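Enterobactin synthetase component F-related protein (Vibrio cholerae serotype O1, PDB 4OXI) probably acts as an ATP-dependent ligase, an adenylation domain that activates glycine as glycyl-adenylate for a lipopolysaccharide modification pathway linked to antimicrobial peptide resistance. Local coordinates at residues S223-K228 with E479-E484; K472-R477 with N536-P541. All coordinates share one frame; numbering follows the deposited sequence.

Contact 1: S223-K228 with E479-E484; sequences SGSTGK and ELEEIE
Ser-223 hydrogen-bonds to both Glu-479 and Glu-482 through its hydroxyl oxygen. OG accepts a nearly straight hydrogen bond of 2.8 Å from the backbone N of Glu-479 (163° at the hydrogen). The same OG donates to OE1 of Glu-482 at 2.7 Å. It reaches the carboxylate on its anti side, 28° out of plane. Receiving one hydrogen and giving another would fix the rotation of the buried hydroxyl. The side chain of Glu-482 runs out extended, with CG anti to the backbone N (chi1 175°), which brings its carboxylate to Ser-223. Along the way its CB lies 3.2 Å from Gly-224 O, and its CG lies 3.8 Å from Gly-227 CA.

Residues 223-228 belong to the glycine-rich TSGSTGKPK loop, the A3 motif of adenylate-forming enzymes. Its type I turn runs from Gly-224 to Gly-227. Here the loop rests on the start of helix 480-491, with Glu-479 at the N-cap position.

Glu-479 bends at chi2, which folds its chain past Ser-223. Its CG passes 3.2 Å from Ser-223 OG. Water 1 donates to both Ser-223 O and Glu-479 OE2. Water 2 accepts from Gly-224 N and donates weakly to Glu-482 OE2, so both carboxylate oxygens of Glu-482 are engaged. Further along, Ser-225 OG lies near the CB of Glu-481. Ser-225 O receives a CH...O contact from Glu-482 CA at 3.5 Å. The hydroxyl of Thr-485, in the same helix, is hydrogen-bonded to Ser-225 O and Glu-481 O.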
# COMPACT_ATOMS: atom_id res chain seq x y z
N SER A 223 0.15 -6.33 -9.48
CA SER A 223 0.21 -7.50 -10.35
C SER A 223 -0.60 -7.33 -11.63
O SER A 223 -1.76 -6.91 -11.60
CB SER A 223 -0.32 -8.70 -9.56
OG SER A 223 -0.63 -9.79 -10.39
N GLY A 224 0.03 -7.63 -12.77
CA GLY A 224 -0.68 -7.67 -14.04
C GLY A 224 -0.77 -9.10 -14.56
O GLY A 224 0.18 -9.87 -14.42
N SER A 225 -1.90 -9.47 -15.16
CA SER A 225 -2.13 -10.84 -15.65
C SER A 225 -1.03 -11.45 -16.53
O SER A 225 -0.82 -12.66 -16.52
CB SER A 225 -3.47 -10.93 -16.38
OG SER A 225 -4.54 -10.67 -15.50
N THR A 226 -0.32 -10.62 -17.29
CA THR A 226 0.70 -11.13 -18.20
C THR A 226 2.07 -11.12 -17.56
O THR A 226 3.05 -11.57 -18.16
CB THR A 226 0.78 -10.30 -19.50
OG1 THR A 226 1.55 -9.12 -19.26
CG2 THR A 226 -0.61 -9.91 -19.99
N GLY A 227 2.15 -10.61 -16.34
CA GLY A 227 3.44 -10.51 -15.69
C GLY A 227 4.02 -9.11 -15.85
O GLY A 227 5.01 -8.75 -15.21
N LYS A 228 3.40 -8.32 -16.72
CA LYS A 228 3.75 -6.91 -16.79
C LYS A 228 2.98 -6.16 -15.71
O LYS A 228 1.74 -6.19 -15.68
CB LYS A 228 3.44 -6.34 -18.17
CG LYS A 228 3.92 -4.91 -18.34
CD LYS A 228 3.55 -4.35 -19.71
CE LYS A 228 3.82 -2.86 -19.77
NZ LYS A 228 5.19 -2.53 -19.28
N GLU A 479 -2.63 -11.26 -9.01
CA GLU A 479 -3.51 -11.95 -9.96
C GLU A 479 -3.06 -13.42 -10.07
O GLU A 479 -1.91 -13.69 -10.43
CB GLU A 479 -3.42 -11.29 -11.34
CG GLU A 479 -3.71 -9.78 -11.37
CD GLU A 479 -5.19 -9.46 -11.26
OE1 GLU A 479 -6.01 -10.41 -11.31
OE2 GLU A 479 -5.53 -8.26 -11.13
N LEU A 480 -3.95 -14.35 -9.78
CA LEU A 480 -3.62 -15.77 -9.93
C LEU A 480 -3.16 -16.06 -11.36
O LEU A 480 -2.33 -16.93 -11.57
CB LEU A 480 -4.81 -16.66 -9.55
CG LEU A 480 -5.07 -16.73 -8.04
CD1 LEU A 480 -6.21 -17.69 -7.73
CD2 LEU A 480 -3.83 -17.12 -7.29
N GLU A 481 -3.68 -15.29 -12.32
CA GLU A 481 -3.25 -15.43 -13.72
C GLU A 481 -1.80 -15.01 -13.96
O GLU A 481 -1.16 -15.53 -14.87
CB GLU A 481 -4.18 -14.69 -14.68
CG GLU A 481 -5.55 -15.33 -14.83
CD GLU A 481 -6.59 -14.70 -13.93
OE1 GLU A 481 -7.80 -14.97 -14.13
OE2 GLU A 481 -6.21 -13.91 -13.02
N GLU A 482 -1.29 -14.06 -13.18
CA GLU A 482 0.13 -13.71 -13.33
C GLU A 482 0.99 -14.92 -12.95
O GLU A 482 1.97 -15.23 -13.62
CB GLU A 482 0.54 -12.48 -12.52
CG GLU A 482 2.06 -12.22 -12.61
CD GLU A 482 2.59 -11.11 -11.67
OE1 GLU A 482 1.86 -10.66 -10.76
OE2 GLU A 482 3.77 -10.70 -11.85
N ILE A 483 0.62 -15.60 -11.87
CA ILE A 483 1.37 -16.75 -11.40
C ILE A 483 1.26 -17.89 -12.42
O ILE A 483 2.26 -18.49 -12.81
CB ILE A 483 0.89 -17.22 -10.02
CG1 ILE A 483 0.99 -16.06 -9.01
CG2 ILE A 483 1.69 -18.42 -9.56
CD1 ILE A 483 0.48 -16.40 -7.61
N GLU A 484 0.05 -18.17 -12.86
CA GLU A 484 -0.19 -19.18 -13.88
C GLU A 484 0.62 -18.91 -15.15
O GLU A 484 1.23 -19.83 -15.71
CB GLU A 484 -1.68 -19.27 -14.20
CG GLU A 484 -2.01 -20.38 -15.18
CD GLU A 484 -3.48 -20.44 -15.52
OE1 GLU A 484 -3.79 -20.76 -16.69
OE2 GLU A 484 -4.32 -20.19 -14.62
O HOH W 1 -3.63 -6.72 -9.74
O HOH W 2 3.07 -8.15 -12.70

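Contact 2: K472-R477 with N536-P541; sequences KIAGQR and NPTFVP. With GAP (glycyl-adenosine-5'-phosphate), chain B.
Gln-476 reaches Thr-538 and Phe-539 with different parts of one side chain. Its chain is extended beyond CG (chi2 -176°), which brings the amide to Thr-538. NE2 donates to Thr-538 OG1 at 2.9 Å, but the bond is bent and weak. Nearer the backbone, Gln-476 CB sits 3.7 Å from CZ of Phe-539, at the ring edge. The amide and ring planes are 57° apart. Ile-473 CB also approaches the ring edge, 4.1 Å from CD1. The carbonyl oxygen of Arg-477 lies 3.5 Å from Phe-539 CZ, in an oblique approach. The methyl CG2 of Thr-538 packs against Ile-473 O and the CB of Ala-474.

Asn-536 holds Thr-538 in place. Its OD1 accepts from Thr-538 OG1 at 3.0 Å, with the donor nearly in line with the carbonyl (161°), and from Thr-538 N. The second bond closes an Asx turn. Ile-483 and Val-478 also pack on Phe-539.

The hairpin side of this contact leads to the ligand. Lys-472 NZ donates to O5' of the glycyl-adenylate at 2.8 Å and to its O4'. It also binds the backbone oxygen of Gly-337. Arg-477 is extended and places NH1 2.6 Å from the phosphate oxygen O1A, while its NH2 forms a salt bridge with Glu-364. These two positive groups probably help to balance the phosphate charge.

Strands 470-473 and 476-479 are joined by a type I' turn. Their sequence, QVKIAGQRVE, marks them as the A8 hairpin of adenylation domains. Such a hairpin lying at the adenylate is consistent with the thioester-forming conformation of this family.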
# COMPACT_ATOMS: atom_id res chain seq x y z
N LYS A 472 -5.57 -12.01 -2.21
CA LYS A 472 -4.45 -11.66 -1.36
C LYS A 472 -3.75 -12.96 -0.92
O LYS A 472 -4.41 -13.91 -0.49
CB LYS A 472 -4.93 -10.85 -0.15
CG LYS A 472 -5.02 -9.33 -0.38
CD LYS A 472 -6.16 -8.96 -1.33
CE LYS A 472 -6.00 -7.55 -1.93
NZ LYS A 472 -5.85 -6.53 -0.87
N ILE A 473 -2.44 -13.01 -1.07
CA ILE A 473 -1.66 -14.14 -0.59
C ILE A 473 -0.74 -13.59 0.48
O ILE A 473 0.09 -12.73 0.18
CB ILE A 473 -0.79 -14.76 -1.72
CG1 ILE A 473 -1.66 -15.31 -2.86
CG2 ILE A 473 0.12 -15.86 -1.16
CD1 ILE A 473 -2.75 -16.29 -2.39
N ALA A 474 -0.88 -14.07 1.72
CA ALA A 474 -0.18 -13.48 2.87
C ALA A 474 -0.34 -11.95 2.86
O ALA A 474 0.64 -11.21 3.01
CB ALA A 474 1.31 -13.88 2.87
N GLY A 475 -1.55 -11.48 2.64
CA GLY A 475 -1.83 -10.05 2.72
C GLY A 475 -1.41 -9.19 1.54
O GLY A 475 -1.62 -7.98 1.57
N GLN A 476 -0.85 -9.81 0.49
CA GLN A 476 -0.39 -9.06 -0.68
C GLN A 476 -1.25 -9.34 -1.92
O GLN A 476 -1.53 -10.50 -2.25
CB GLN A 476 1.05 -9.42 -1.00
CG GLN A 476 2.02 -9.21 0.15
CD GLN A 476 3.44 -9.49 -0.30
OE1 GLN A 476 3.86 -9.06 -1.38
NE2 GLN A 476 4.19 -10.24 0.52
N ARG A 477 -1.67 -8.28 -2.59
CA ARG A 477 -2.48 -8.38 -3.81
C ARG A 477 -1.74 -9.09 -4.96
O ARG A 477 -0.60 -8.78 -5.25
CB ARG A 477 -2.84 -6.97 -4.26
CG ARG A 477 -3.63 -6.88 -5.55
CD ARG A 477 -4.07 -5.43 -5.79
NE ARG A 477 -4.47 -5.18 -7.18
CZ ARG A 477 -5.10 -4.08 -7.59
NH1 ARG A 477 -5.42 -3.12 -6.72
NH2 ARG A 477 -5.41 -3.94 -8.87
N ASN A 536 7.66 -12.40 -6.92
CA ASN A 536 7.96 -12.21 -5.51
C ASN A 536 7.80 -13.55 -4.78
O ASN A 536 6.83 -14.27 -5.03
CB ASN A 536 7.00 -11.17 -4.94
CG ASN A 536 7.34 -10.78 -3.51
OD1 ASN A 536 7.03 -11.52 -2.56
ND2 ASN A 536 7.96 -9.61 -3.35
N PRO A 537 8.73 -13.88 -3.86
CA PRO A 537 8.75 -15.14 -3.09
C PRO A 537 7.39 -15.51 -2.49
O PRO A 537 7.05 -16.69 -2.38
CB PRO A 537 9.74 -14.84 -1.96
CG PRO A 537 10.69 -13.86 -2.56
CD PRO A 537 9.89 -13.02 -3.54
N THR A 538 6.63 -14.50 -2.10
CA THR A 538 5.32 -14.71 -1.49
C THR A 538 4.41 -15.46 -2.45
O THR A 538 3.62 -16.31 -2.03
CB THR A 538 4.66 -13.37 -1.13
OG1 THR A 538 5.51 -12.66 -0.23
CG2 THR A 538 3.29 -13.58 -0.50
N PHE A 539 4.55 -15.15 -3.74
CA PHE A 539 3.66 -15.69 -4.75
C PHE A 539 4.18 -16.99 -5.37
O PHE A 539 3.42 -17.70 -6.04
CB PHE A 539 3.43 -14.63 -5.83
CG PHE A 539 2.95 -13.31 -5.28
CD1 PHE A 539 2.05 -13.27 -4.21
CD2 PHE A 539 3.39 -12.11 -5.82
CE1 PHE A 539 1.60 -12.04 -3.70
CE2 PHE A 539 2.96 -10.88 -5.31
CZ PHE A 539 2.06 -10.85 -4.25
N VAL A 540 5.45 -17.32 -5.16
CA VAL A 540 6.01 -18.55 -5.73
C VAL A 540 5.34 -19.76 -5.07
O VAL A 540 5.30 -19.86 -3.84
CB VAL A 540 7.53 -18.64 -5.57
CG1 VAL A 540 8.05 -19.94 -6.15
CG2 VAL A 540 8.22 -17.48 -6.27
N PRO A 541 4.77 -20.66 -5.90
CA PRO A 541 4.09 -21.85 -5.36
C PRO A 541 5.03 -22.65 -4.47
O PRO A 541 6.19 -22.85 -4.84
CB PRO A 541 3.71 -22.64 -6.62
CG PRO A 541 3.62 -21.58 -7.71
CD PRO A 541 4.74 -20.62 -7.37
N GAP B . -5.59 0.04 -0.46
CA GAP B . -5.83 -1.09 0.49
C GAP B . -5.68 -2.38 -0.30
O GAP B . -5.79 -3.48 0.21
PA GAP B . -5.13 -3.42 -2.79
O1A GAP B . -5.26 -2.71 -4.11
O2A GAP B . -3.86 -4.17 -2.43
O3A GAP B . -5.40 -2.25 -1.72
C5' GAP B . -7.68 -3.94 -3.11
O5' GAP B . -6.40 -4.40 -2.68
C4' GAP B . -8.68 -5.07 -2.97
O4' GAP B . -8.59 -5.62 -1.65
C3' GAP B . -10.12 -4.62 -3.07
O3' GAP B . -10.53 -4.52 -4.43
C2' GAP B . -10.85 -5.70 -2.29
O2' GAP B . -10.95 -6.88 -3.07
C1' GAP B . -9.87 -6.09 -1.22
N9 GAP B . -10.22 -5.39 0.04
C8 GAP B . -9.66 -4.24 0.49
N7 GAP B . -10.19 -3.88 1.68
C5 GAP B . -11.12 -4.80 2.00
C6 GAP B . -12.07 -5.00 3.12
N6 GAP B . -12.10 -4.14 4.17
N1 GAP B . -12.87 -6.09 3.07
C2 GAP B . -12.83 -6.97 2.04
N3 GAP B . -12.00 -6.84 0.99
C4 GAP B . -11.13 -5.80 0.92

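The segments alternate along the chain: 223-228, 472-477, 479-484, then 536-541. Contact 1 and contact 2 have centres about 12 Å apart. Strand 476-479 of the hairpin runs directly into helix 480-491, so the two contacts share a continuous piece of chain. They also touch, where Ile-483 packs on Pro-541. Contact 1 joins this helix to the A3 loop of the AMP-binding region. Contact 2 has the A8 hairpin between the bound glycyl-adenylate and the 536-541 loop, which comes ahead of strand 543-546. Together they probably help to hold this later part of the chain close to the adenylate site.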